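Local coordinates for enoyl-CoA hydratase (Mycobacterium smegmatis, PDB 3PE8), which probably catalyses the reversible hydration of trans-2-enoyl-CoA thioesters to 3-hydroxyacyl-CoA, as in fatty-acid beta-oxidation, and binds a zinc ion, at residues A[125-131]-A[156-162]; A[17-21]-A[47-53]; A[86-90]-A[110-114]; A[96-100]-A[183-187]. All coordinates share one frame; numbering follows the deposited sequence.

Contact 1: residues A[125-131]-A[156-162]; sequences FADTHAR and MSLTGDY. With ZN (zinc ion), chain C.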
loop_
_atom_site.group_PDB
_atom_site.type_symbol
_atom_site.label_atom_id
_atom_site.label_comp_id
_atom_site.label_asym_id
_atom_site.label_seq_id
_atom_site.Cartn_x
_atom_site.Cartn_y
_atom_site.Cartn_z
ATOM N N PHE A 125 9.363 11.495 27.933
ATOM C CA PHE A 125 8.431 10.644 27.192
ATOM C C PHE A 125 8.812 9.192 27.455
ATOM O O PHE A 125 9.987 8.847 27.451
ATOM C CB PHE A 125 8.556 10.931 25.690
ATOM C CG PHE A 125 8.285 12.352 25.320
ATOM C CD1 PHE A 125 9.290 13.324 25.357
ATOM C CD2 PHE A 125 7.000 12.722 24.959
ATOM C CE1 PHE A 125 8.980 14.639 24.987
ATOM C CE2 PHE A 125 6.717 14.027 24.623
ATOM C CZ PHE A 125 7.686 14.964 24.663
ATOM N N ALA A 126 7.821 8.359 27.705
ATOM C CA ALA A 126 8.083 6.921 27.933
ATOM C C ALA A 126 6.936 6.051 27.524
ATOM O O ALA A 126 5.779 6.474 27.553
ATOM C CB ALA A 126 8.470 6.660 29.438
ATOM N N ASP A 127 7.275 4.817 27.145
ATOM C CA ASP A 127 6.311 3.787 26.831
ATOM C C ASP A 127 6.484 2.654 27.810
ATOM O O ASP A 127 7.501 1.944 27.765
ATOM C CB ASP A 127 6.499 3.273 25.414
ATOM C CG ASP A 127 5.534 2.157 25.080
ATOM O OD1 ASP A 127 4.540 2.034 25.809
ATOM O OD2 ASP A 127 5.777 1.349 24.169
ATOM N N THR A 128 5.530 2.472 28.714
ATOM C CA THR A 128 5.606 1.382 29.667
ATOM C C THR A 128 4.671 0.199 29.369
ATOM O O THR A 128 4.501 -0.672 30.240
ATOM C CB THR A 128 5.361 1.881 31.077
ATOM O OG1 THR A 128 3.994 2.326 31.222
ATOM C CG2 THR A 128 6.346 2.990 31.414
ATOM N N HIS A 129 4.078 0.166 28.161
ATOM C CA HIS A 129 3.119 -0.897 27.817
ATOM C C HIS A 129 3.689 -2.243 28.152
ATOM O O HIS A 129 2.991 -3.086 28.769
ATOM C CB HIS A 129 2.710 -0.884 26.320
ATOM C CG HIS A 129 1.717 0.170 25.933
ATOM N ND1 HIS A 129 2.079 1.367 25.355
ATOM C CD2 HIS A 129 0.362 0.220 26.073
ATOM C CE1 HIS A 129 1.000 2.099 25.141
ATOM N NE2 HIS A 129 -0.053 1.414 25.541
ATOM N N ALA A 130 4.924 -2.513 27.750
ATOM C CA ALA A 130 5.480 -3.851 27.955
ATOM C C ALA A 130 5.619 -4.132 29.445
ATOM O O ALA A 130 5.208 -5.205 29.908
ATOM C CB ALA A 130 6.808 -4.026 27.238
ATOM N N ARG A 131 6.147 -3.148 30.181
ATOM C CA ARG A 131 6.341 -3.261 31.622
ATOM C C ARG A 131 5.045 -3.622 32.364
ATOM O O ARG A 131 5.078 -4.460 33.260
ATOM C CB ARG A 131 6.958 -1.962 32.175
ATOM C CG ARG A 131 7.569 -2.067 33.562
ATOM C CD ARG A 131 8.269 -0.743 33.980
ATOM N NE ARG A 131 9.617 -0.569 33.412
ATOM C CZ ARG A 131 10.202 0.615 33.213
ATOM N NH1 ARG A 131 9.567 1.741 33.515
ATOM N NH2 ARG A 131 11.425 0.679 32.709
ATOM N N MET A 156 12.763 2.737 23.232
ATOM C CA MET A 156 11.783 3.216 24.206
ATOM C C MET A 156 10.819 2.131 24.663
ATOM O O MET A 156 10.610 1.902 25.864
ATOM C CB MET A 156 11.001 4.393 23.629
ATOM C CG MET A 156 11.810 5.653 23.524
ATOM S SD MET A 156 10.992 7.045 22.755
ATOM C CE MET A 156 9.750 7.416 24.019
ATOM N N SER A 157 10.209 1.451 23.713
ATOM C CA SER A 157 9.168 0.464 24.032
ATOM C C SER A 157 9.686 -0.755 24.773
ATOM O O SER A 157 9.013 -1.312 25.641
ATOM C CB SER A 157 8.454 0.016 22.778
ATOM O OG SER A 157 7.670 1.073 22.260
ATOM N N LEU A 158 10.911 -1.171 24.447
ATOM C CA LEU A 158 11.436 -2.388 25.048
ATOM C C LEU A 158 12.133 -2.135 26.402
ATOM O O LEU A 158 12.162 -3.031 27.241
ATOM C CB LEU A 158 12.370 -3.093 24.077
ATOM C CG LEU A 158 11.717 -3.391 22.723
ATOM C CD1 LEU A 158 12.782 -3.989 21.791
ATOM C CD2 LEU A 158 10.394 -4.225 22.874
ATOM N N THR A 159 12.689 -0.931 26.602
ATOM C CA THR A 159 13.313 -0.568 27.885
ATOM C C THR A 159 12.342 0.022 28.887
ATOM O O THR A 159 12.499 -0.210 30.086
ATOM C CB THR A 159 14.500 0.423 27.738
ATOM O OG1 THR A 159 14.003 1.681 27.263
ATOM C CG2 THR A 159 15.657 -0.132 26.829
ATOM N N GLY A 160 11.371 0.793 28.406
ATOM C CA GLY A 160 10.505 1.601 29.247
ATOM C C GLY A 160 11.152 2.855 29.799
ATOM O O GLY A 160 10.555 3.533 30.645
ATOM N N ASP A 161 12.373 3.164 29.355
ATOM C CA ASP A 161 13.135 4.293 29.887
ATOM C C ASP A 161 12.587 5.624 29.340
ATOM O O ASP A 161 12.036 5.717 28.224
ATOM C CB ASP A 161 14.618 4.242 29.447
ATOM C CG ASP A 161 15.430 3.087 30.026
ATOM O OD1 ASP A 161 15.110 2.513 31.091
ATOM O OD2 ASP A 161 16.476 2.815 29.366
ATOM N N TYR A 162 12.831 6.685 30.096
ATOM C CA TYR A 162 12.449 8.002 29.657
ATOM C C TYR A 162 13.353 8.537 28.555
ATOM O O TYR A 162 14.605 8.351 28.573
ATOM C CB TYR A 162 12.507 9.001 30.802
ATOM C CG TYR A 162 11.380 8.957 31.783
ATOM C CD1 TYR A 162 10.087 9.244 31.386
ATOM C CD2 TYR A 162 11.632 8.713 33.126
ATOM C CE1 TYR A 162 9.035 9.236 32.284
ATOM C CE2 TYR A 162 10.558 8.717 34.058
ATOM C CZ TYR A 162 9.279 8.990 33.601
ATOM O OH TYR A 162 8.222 9.000 34.498
HETATM ZN ZN ZN C . -1.964 2.708 25.170
HETATM O O HOH W 1 10.069 4.414 27.011
HETATM O O HOH W 2 7.980 -0.780 28.354
HETATM O O HOH W 3 6.271 -0.891 25.793
HETATM O O HOH W 4 9.860 4.984 32.869
HETATM O O HOH W 5 -2.266 3.212 27.339
HETATM O O HOH W 6 -3.436 1.726 24.520
#

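Contact 2: residues A[17-21]-A[47-53]; sequences DRVRT and DAQNDDD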
loop_
_atom_site.group_PDB
_atom_site.type_symbol
_atom_site.label_atom_id
_atom_site.label_comp_id
_atom_site.label_asym_id
_atom_site.label_seq_id
_atom_site.Cartn_x
_atom_site.Cartn_y
_atom_site.Cartn_z
ATOM N N ASP A 17 -8.101 34.798 21.849
ATOM C CA ASP A 17 -7.497 35.097 20.557
ATOM C C ASP A 17 -7.646 33.940 19.571
ATOM O O ASP A 17 -6.724 33.614 18.772
ATOM C CB ASP A 17 -6.042 35.547 20.738
ATOM C CG ASP A 17 -5.911 36.822 21.527
ATOM O OD1 ASP A 17 -6.923 37.497 21.760
ATOM O OD2 ASP A 17 -4.760 37.123 21.932
ATOM N N ARG A 18 -8.832 33.322 19.649
ATOM C CA ARG A 18 -9.263 32.247 18.747
ATOM C C ARG A 18 -8.522 30.949 18.962
ATOM O O ARG A 18 -8.552 30.061 18.118
ATOM C CB ARG A 18 -9.281 32.703 17.280
ATOM C CG ARG A 18 -10.104 33.999 17.056
ATOM C CD ARG A 18 -10.295 34.323 15.569
ATOM N NE ARG A 18 -10.875 33.176 14.862
ATOM C CZ ARG A 18 -12.161 32.835 14.862
ATOM N NH1 ARG A 18 -13.087 33.574 15.477
ATOM N NH2 ARG A 18 -12.526 31.731 14.223
ATOM N N VAL A 19 -7.859 30.845 20.120
ATOM C CA VAL A 19 -7.137 29.644 20.508
ATOM C C VAL A 19 -7.779 29.037 21.742
ATOM O O VAL A 19 -7.960 29.723 22.743
ATOM C CB VAL A 19 -5.648 29.959 20.762
ATOM C CG1 VAL A 19 -4.880 28.661 21.186
ATOM C CG2 VAL A 19 -4.996 30.625 19.523
ATOM N N ARG A 20 -8.157 27.753 21.650
ATOM C CA ARG A 20 -8.787 27.069 22.784
ATOM C C ARG A 20 -7.747 26.171 23.427
ATOM O O ARG A 20 -7.195 25.298 22.768
ATOM C CB ARG A 20 -9.980 26.233 22.360
ATOM C CG ARG A 20 -10.616 25.542 23.592
ATOM C CD ARG A 20 -12.027 25.181 23.389
ATOM N NE ARG A 20 -12.859 26.356 23.187
ATOM C CZ ARG A 20 -14.097 26.294 22.746
ATOM N NH1 ARG A 20 -14.640 25.101 22.463
ATOM N NH2 ARG A 20 -14.810 27.417 22.577
ATOM N N THR A 21 -7.468 26.416 24.708
ATOM C CA THR A 21 -6.555 25.595 25.462
ATOM C C THR A 21 -7.357 24.618 26.308
ATOM O O THR A 21 -8.260 25.028 27.072
ATOM C CB THR A 21 -5.642 26.459 26.360
ATOM O OG1 THR A 21 -4.937 27.448 25.576
ATOM C CG2 THR A 21 -4.607 25.577 27.106
ATOM N N ASP A 47 -15.992 19.517 20.117
ATOM C CA ASP A 47 -16.675 20.796 20.311
ATOM C C ASP A 47 -15.821 21.932 19.726
ATOM O O ASP A 47 -16.356 22.860 19.095
ATOM C CB ASP A 47 -16.971 21.050 21.797
ATOM C CG ASP A 47 -18.180 20.261 22.331
ATOM O OD1 ASP A 47 -18.986 19.689 21.573
ATOM O OD2 ASP A 47 -18.341 20.243 23.564
ATOM N N ALA A 48 -14.490 21.859 19.917
ATOM C CA ALA A 48 -13.577 22.860 19.373
ATOM C C ALA A 48 -13.647 22.861 17.840
ATOM O O ALA A 48 -13.689 23.906 17.218
ATOM C CB ALA A 48 -12.134 22.613 19.864
ATOM N N GLN A 49 -13.690 21.675 17.251
ATOM C CA GLN A 49 -13.793 21.560 15.800
ATOM C C GLN A 49 -15.050 22.234 15.276
ATOM O O GLN A 49 -15.039 22.861 14.202
ATOM C CB GLN A 49 -13.763 20.086 15.385
ATOM C CG GLN A 49 -13.961 19.863 13.906
ATOM C CD GLN A 49 -12.856 20.444 13.062
ATOM O OE1 GLN A 49 -11.698 20.469 13.477
ATOM N NE2 GLN A 49 -13.192 20.845 11.833
ATOM N N ASN A 50 -16.151 22.077 16.015
ATOM C CA ASN A 50 -17.456 22.599 15.608
ATOM C C ASN A 50 -17.712 24.078 15.944
ATOM O O ASN A 50 -18.676 24.683 15.447
ATOM C CB ASN A 50 -18.568 21.736 16.225
ATOM C CG ASN A 50 -18.556 20.309 15.710
ATOM O OD1 ASN A 50 -18.119 20.052 14.590
ATOM N ND2 ASN A 50 -19.029 19.365 16.543
ATOM N N ASP A 51 -16.837 24.668 16.749
ATOM C CA ASP A 51 -17.054 25.998 17.276
ATOM C C ASP A 51 -16.390 27.016 16.370
ATOM O O ASP A 51 -15.164 27.061 16.264
ATOM C CB ASP A 51 -16.499 26.112 18.703
ATOM C CG ASP A 51 -16.956 27.381 19.416
ATOM O OD1 ASP A 51 -17.246 28.393 18.724
ATOM O OD2 ASP A 51 -17.064 27.337 20.675
ATOM N N ASP A 52 -17.194 27.859 15.731
ATOM C CA ASP A 52 -16.674 28.852 14.817
ATOM C C ASP A 52 -15.811 29.934 15.483
ATOM O O ASP A 52 -15.111 30.651 14.774
ATOM C CB ASP A 52 -17.824 29.528 14.025
ATOM C CG ASP A 52 -18.483 28.594 13.007
ATOM O OD1 ASP A 52 -17.977 27.492 12.748
ATOM O OD2 ASP A 52 -19.533 28.977 12.428
ATOM N N ASP A 53 -15.824 30.021 16.816
ATOM C CA ASP A 53 -14.971 30.951 17.560
ATOM C C ASP A 53 -13.528 30.434 17.741
ATOM O O ASP A 53 -12.670 31.184 18.237
ATOM C CB ASP A 53 -15.577 31.261 18.930
ATOM C CG ASP A 53 -16.944 31.969 18.828
ATOM O OD1 ASP A 53 -17.173 32.734 17.869
ATOM O OD2 ASP A 53 -17.789 31.731 19.716
HETATM O O HOH W 7 -15.975 33.673 15.716
HETATM O O HOH W 8 -17.584 24.987 21.967
#

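Contact 3: residues A[86-90]-A[110-114]; sequences PKWPD and LALYC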
loop_
_atom_site.group_PDB
_atom_site.type_symbol
_atom_site.label_atom_id
_atom_site.label_comp_id
_atom_site.label_asym_id
_atom_site.label_seq_id
_atom_site.Cartn_x
_atom_site.Cartn_y
_atom_site.Cartn_z
ATOM N N PRO A 86 -9.698 3.536 19.505
ATOM C CA PRO A 86 -9.320 4.941 19.497
ATOM C C PRO A 86 -10.538 5.870 19.465
ATOM O O PRO A 86 -11.596 5.491 18.962
ATOM C CB PRO A 86 -8.452 5.080 18.229
ATOM C CG PRO A 86 -8.885 3.970 17.356
ATOM C CD PRO A 86 -9.311 2.856 18.244
ATOM N N LYS A 87 -10.372 7.032 20.084
ATOM C CA LYS A 87 -11.437 8.025 20.254
ATOM C C LYS A 87 -11.093 9.420 19.710
ATOM O O LYS A 87 -11.968 10.268 19.619
ATOM C CB LYS A 87 -11.712 8.199 21.746
ATOM C CG LYS A 87 -12.192 6.927 22.469
ATOM C CD LYS A 87 -13.577 6.538 22.070
ATOM C CE LYS A 87 -13.978 5.248 22.793
ATOM N NZ LYS A 87 -15.234 4.695 22.266
ATOM N N TRP A 88 -9.834 9.684 19.357
ATOM C CA TRP A 88 -9.464 11.028 18.945
ATOM C C TRP A 88 -10.197 11.311 17.643
ATOM O O TRP A 88 -10.059 10.534 16.693
ATOM C CB TRP A 88 -7.952 11.112 18.737
ATOM C CG TRP A 88 -7.422 12.494 18.476
ATOM C CD1 TRP A 88 -7.581 13.231 17.323
ATOM C CD2 TRP A 88 -6.631 13.279 19.347
ATOM N NE1 TRP A 88 -6.929 14.435 17.435
ATOM C CE2 TRP A 88 -6.331 14.484 18.673
ATOM C CE3 TRP A 88 -6.097 13.074 20.628
ATOM C CZ2 TRP A 88 -5.533 15.473 19.247
ATOM C CZ3 TRP A 88 -5.328 14.036 21.188
ATOM C CH2 TRP A 88 -5.023 15.228 20.501
ATOM N N PRO A 89 -10.979 12.408 17.588
ATOM C CA PRO A 89 -11.877 12.669 16.451
ATOM C C PRO A 89 -11.188 13.259 15.217
ATOM O O PRO A 89 -10.060 13.744 15.303
ATOM C CB PRO A 89 -12.867 13.687 17.039
ATOM C CG PRO A 89 -12.045 14.443 18.020
ATOM C CD PRO A 89 -11.163 13.402 18.658
ATOM N N ASP A 90 -11.842 13.159 14.061
ATOM C CA ASP A 90 -11.354 13.802 12.858
ATOM C C ASP A 90 -11.470 15.313 13.043
ATOM O O ASP A 90 -12.529 15.828 13.410
ATOM C CB ASP A 90 -12.155 13.370 11.628
ATOM C CG ASP A 90 -11.599 13.952 10.331
ATOM O OD1 ASP A 90 -10.368 14.064 10.189
ATOM O OD2 ASP A 90 -12.413 14.259 9.430
ATOM N N LEU A 110 -1.440 10.189 23.453
ATOM C CA LEU A 110 -2.098 11.510 23.297
ATOM C C LEU A 110 -1.172 12.522 22.635
ATOM O O LEU A 110 -1.560 13.234 21.700
ATOM C CB LEU A 110 -2.616 12.066 24.623
ATOM C CG LEU A 110 -3.918 11.631 25.225
ATOM C CD1 LEU A 110 -4.258 12.656 26.337
ATOM C CD2 LEU A 110 -5.086 11.525 24.232
ATOM N N ALA A 111 0.088 12.567 23.071
ATOM C CA ALA A 111 1.047 13.481 22.473
ATOM C C ALA A 111 1.245 13.191 20.997
ATOM O O ALA A 111 1.346 14.102 20.194
ATOM C CB ALA A 111 2.400 13.442 23.245
ATOM N N LEU A 112 1.336 11.901 20.648
ATOM C CA LEU A 112 1.541 11.440 19.277
ATOM C C LEU A 112 0.372 11.793 18.333
ATOM O O LEU A 112 0.575 11.837 17.128
ATOM C CB LEU A 112 1.830 9.930 19.258
ATOM C CG LEU A 112 3.194 9.540 19.821
ATOM C CD1 LEU A 112 3.251 7.996 20.077
ATOM C CD2 LEU A 112 4.354 9.951 18.923
ATOM N N TYR A 113 -0.830 11.979 18.864
ATOM C CA TYR A 113 -1.963 12.424 18.061
ATOM C C TYR A 113 -1.877 13.897 17.659
ATOM O O TYR A 113 -2.509 14.310 16.691
ATOM C CB TYR A 113 -3.286 12.274 18.823
ATOM C CG TYR A 113 -3.916 10.914 18.824
ATOM C CD1 TYR A 113 -4.388 10.345 17.681
ATOM C CD2 TYR A 113 -4.057 10.220 20.005
ATOM C CE1 TYR A 113 -5.001 9.106 17.679
ATOM C CE2 TYR A 113 -4.670 8.972 20.028
ATOM C CZ TYR A 113 -5.125 8.416 18.869
ATOM O OH TYR A 113 -5.733 7.169 18.912
ATOM N N CYS A 114 -1.166 14.702 18.439
ATOM C CA CYS A 114 -1.116 16.139 18.139
ATOM C C CYS A 114 -0.435 16.424 16.807
ATOM O O CYS A 114 0.471 15.708 16.407
ATOM C CB CYS A 114 -0.400 16.889 19.255
ATOM S SG CYS A 114 -1.227 16.819 20.878
HETATM O O HOH W 9 -7.736 7.661 20.909
#

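Contact 4: residues A[96-100]-A[183-187]; sequences IGAIN and LLTAA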
loop_
_atom_site.group_PDB
_atom_site.type_symbol
_atom_site.label_atom_id
_atom_site.label_comp_id
_atom_site.label_asym_id
_atom_site.label_seq_id
_atom_site.Cartn_x
_atom_site.Cartn_y
_atom_site.Cartn_z
ATOM N N ILE A 96 -1.994 21.663 18.909
ATOM C CA ILE A 96 -0.623 21.845 19.397
ATOM C C ILE A 96 -0.568 21.217 20.781
ATOM O O ILE A 96 -1.376 21.562 21.652
ATOM C CB ILE A 96 -0.242 23.325 19.546
ATOM C CG1 ILE A 96 -0.221 24.006 18.196
ATOM C CG2 ILE A 96 1.173 23.448 20.264
ATOM C CD1 ILE A 96 -0.312 25.557 18.281
ATOM N N GLY A 97 0.327 20.250 20.968
ATOM C CA GLY A 97 0.559 19.690 22.306
ATOM C C GLY A 97 1.667 20.444 22.980
ATOM O O GLY A 97 2.797 20.512 22.430
ATOM N N ALA A 98 1.386 21.025 24.158
ATOM C CA ALA A 98 2.395 21.729 24.961
ATOM C C ALA A 98 2.721 20.796 26.108
ATOM O O ALA A 98 1.977 20.691 27.101
ATOM C CB ALA A 98 1.865 23.084 25.445
ATOM N N ILE A 99 3.800 20.052 25.928
ATOM C CA ILE A 99 4.126 18.952 26.862
ATOM C C ILE A 99 4.921 19.505 28.028
ATOM O O ILE A 99 6.113 19.844 27.888
ATOM C CB ILE A 99 4.888 17.850 26.160
ATOM C CG1 ILE A 99 4.229 17.439 24.819
ATOM C CG2 ILE A 99 5.005 16.630 27.106
ATOM C CD1 ILE A 99 2.732 17.040 24.959
ATOM N N ASN A 100 4.269 19.567 29.191
ATOM C CA ASN A 100 4.785 20.255 30.374
ATOM C C ASN A 100 5.563 19.369 31.347
ATOM O O ASN A 100 6.130 19.864 32.299
ATOM C CB ASN A 100 3.636 20.917 31.131
ATOM C CG ASN A 100 2.569 19.916 31.556
ATOM O OD1 ASN A 100 1.892 19.332 30.697
ATOM N ND2 ASN A 100 2.422 19.692 32.866
ATOM N N LEU A 183 6.573 27.701 28.409
ATOM C CA LEU A 183 5.934 26.677 27.582
ATOM C C LEU A 183 4.652 27.191 26.921
ATOM O O LEU A 183 4.513 27.124 25.695
ATOM C CB LEU A 183 5.586 25.440 28.428
ATOM C CG LEU A 183 4.792 24.384 27.652
ATOM C CD1 LEU A 183 5.584 23.916 26.473
ATOM C CD2 LEU A 183 4.404 23.198 28.592
ATOM N N LEU A 184 3.698 27.669 27.706
ATOM C CA LEU A 184 2.447 28.147 27.101
ATOM C C LEU A 184 2.644 29.463 26.331
ATOM O O LEU A 184 1.998 29.653 25.318
ATOM C CB LEU A 184 1.305 28.229 28.103
ATOM C CG LEU A 184 0.530 26.899 28.354
ATOM C CD1 LEU A 184 -0.400 26.507 27.158
ATOM C CD2 LEU A 184 1.395 25.749 28.679
ATOM N N THR A 185 3.573 30.319 26.755
ATOM C CA THR A 185 4.010 31.444 25.924
ATOM C C THR A 185 4.403 30.975 24.517
ATOM O O THR A 185 3.964 31.532 23.490
ATOM C CB THR A 185 5.197 32.165 26.598
ATOM O OG1 THR A 185 4.794 32.593 27.881
ATOM C CG2 THR A 185 5.644 33.402 25.754
ATOM N N ALA A 186 5.251 29.953 24.436
ATOM C CA ALA A 186 5.686 29.450 23.166
ATOM C C ALA A 186 4.592 28.854 22.330
ATOM O O ALA A 186 4.571 29.011 21.085
ATOM C CB ALA A 186 6.830 28.393 23.350
ATOM N N ALA A 187 3.727 28.076 22.982
ATOM C CA ALA A 187 2.597 27.463 22.284
ATOM C C ALA A 187 1.661 28.534 21.724
ATOM O O ALA A 187 1.184 28.400 20.588
ATOM C CB ALA A 187 1.866 26.526 23.174
#

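Contact 1: residues A[125-131]-A[156-162]
The hydroxyl of Ser157 donates a hydrogen bond to Asp127, with OG 2.7 Å from OD2 and arriving on the anti lone pair, the one turned away from OD1. Asp127 reaches it because its CG stands anti to the backbone N (chi1 178°), which sends the carboxylate across to helix 150-159. Serine keeps its polar atom close to its own backbone, and its OG is also hydrogen-bonded to Tyr209 OH of the second subunit, so the carboxylate is linked through the serine to a subunit interface. The other oxygen, OD1, looks back into its own loop. His129 ND1 donates to Asp127 OD1 at 2.6 Å, and His129 N, 3.0 Å from the same OD1, closes an Asx turn; the two donors approach from opposite faces of the carboxylate plane. This His-carboxylate pair restrains the imidazole, leaving His129 NE2 to bind zinc at 2.3 Å, with Glu109 and two waters as the other ligands. Asp127 is thus a second-shell residue of the metal site, through a hydrogen bond that probably makes the imidazole a better ligand. The loop follows strand 124-126 of the small sheet in the crotonase fold. Its backbone meets the end of helix 150-159, where Gly160 adopts a positive phi (75°) that suits a residue without a side chain; Gly160 CA lies 3.4 Å from Asp127 O in a CH...O contact. A bridging water accepts from Asp127 N and donates to Met156 O and Asp161 O. Just before the loop, Ala126 CB packs 3.6 Å from Tyr162 CD1.

Contact 2: residues A[17-21]-A[47-53]
Asp51 OD2 is gripped by both nitrogen ends of the Arg20 guanidinium, one directly and one through water. Arg20 NH2 forms the salt bridge, 3.0 Å from Asp51 OD2, while a water accepts from Arg20 NH1 and donates to Asp51 OD2 at 2.7 Å. NH2 comes in from above the carboxylate plane, and the guanidinium and carboxylate planes stand 75° apart, so the pairing is not the flat, two-pronged kind. The reach is set by an arginine chain that leaves with CG anti to the backbone N (chi1 -180°) and bends at chi3, passing near Ala48, whose small methyl lets the chain lie close to the helix. Arg20 NE donates to Thr15 OG1 on the neighbouring strand. Strand 19-24, helix 35-50 and strand 56-61 form a beta-alpha-beta unit of the crotonase fold, and here the start of the first strand is fastened to the turn that leaves the helix. Asp51 is the first residue past the helical conformation; its OD1 accepts from Asp53 N at 2.9 Å in an Asx turn, so this one carboxylate both shapes the turn and holds the arginine. A second arginine binds the next residues of the turn. Arg18 NH2 donates nearly straight (159°) to Asp52 O at 2.9 Å, close to its own guanidinium plane, and Asp53 O sits over one face of the same group. Water accepts from Arg18 NH1 and donates to Asp53 OD1 at 2.6 Å, and Arg18 NH2 also makes a salt bridge to Asp55.

Contact 3: residues A[86-90]-A[110-114]
Trp88 and Tyr113 lie over one another and fit by exchanging bumps: the CB of each sits on the ring of the other, a reciprocal pair of CH-pi contacts. Tyr113 CB presses on the six-membered ring of Trp88, 3.4 Å from its centroid, and Trp88 CB rests 3.7 Å from the centroid of the Tyr113 ring, almost over its centre. The side chains run in opposite directions, so the five-membered ring and the phenol make an offset stack with planes only 14° apart. Trp88 can lie this way because its CG is anti to the backbone N (chi1 -173°), extending the indole toward the helix. Its far rim enters a hollow edged by Leu110 and Cys114: Leu110 CD2 meets Trp88 CZ3 at 4.0 Å near the ring plane, and Cys114 SG approaches Trp88 CH2 obliquely at 4.1 Å. Pro86 CB touches Tyr113 OH at 3.5 Å, a compact ring beside the hydroxyl. A water linked to that hydroxyl accepts from Lys87 N. Leu45 of helix 35-50 also touches the indole. Such interlocked aromatics pin the loop before strand 95-99 to helix 106-113 of the crotonase fold, the helix that also carries the zinc ligand Glu109.

Contact 4: residues A[96-100]-A[183-187]
Ile96 sets its CG2 methyl 4.3 Å from Ala187 CB, one end of a helix-on-sheet packing in the crotonase fold. With strands 56-61 and 116-120 beside it in the main sheet, segment 96-99 of strand 95-99 runs nearly antiparallel to helix segment 183-187 (164°), and the axes of these two short segments come within 8.8 Å. Branched isoleucine suits the place: CG2 addresses the alanine, while other parts of the side chain reach Val190 and Ala191 one turn farther on. Ala98 points at the helix and is its central contact. Ala98 CB lies 3.9 Å from Leu183 CG and 4.1 Å from Ala187 CB, with Leu184 CD2 at its flank, so residues one helical turn apart straddle a single small side chain. Alanine on both sides permits this close approach. Ile99 turns its side chain away, as strand alternation requires, and offers the helix only backbone. Asn100 follows the strand; its OD1 accepts from Gly61 N and its ND2 donates to Asp63, while its CB packs against leucine. Leu183, with CG anti to the backbone N (chi1 174°), lays its CD2 methyl 3.5 Å from both Asn100 CA and Asn100 CB.

Along the chain contact 2 closes first; contacts 3 and 4 then alternate their segments, and contact 1 falls within the long span between the two halves of contact 4. Contacts 2 and 4 reach the same six-stranded sheet, their centres about 17 Å apart, while contact 1 lies at the small three-stranded sheet, about 34 Å from contact 2 between centres and across the middle of the chain. Contact 3 is the most central. It touches contact 4 where Cys114 SG meets Gly97 CA at 3.7 Å, and Phe125 CE2 packs 4.0 Å from Ile99 CG2 between contacts 1 and 4. Strand 95-99 thus packs on helix 106-113, which carries zinc ligand Glu109, and on strand 124-126, which leads to zinc ligand His129.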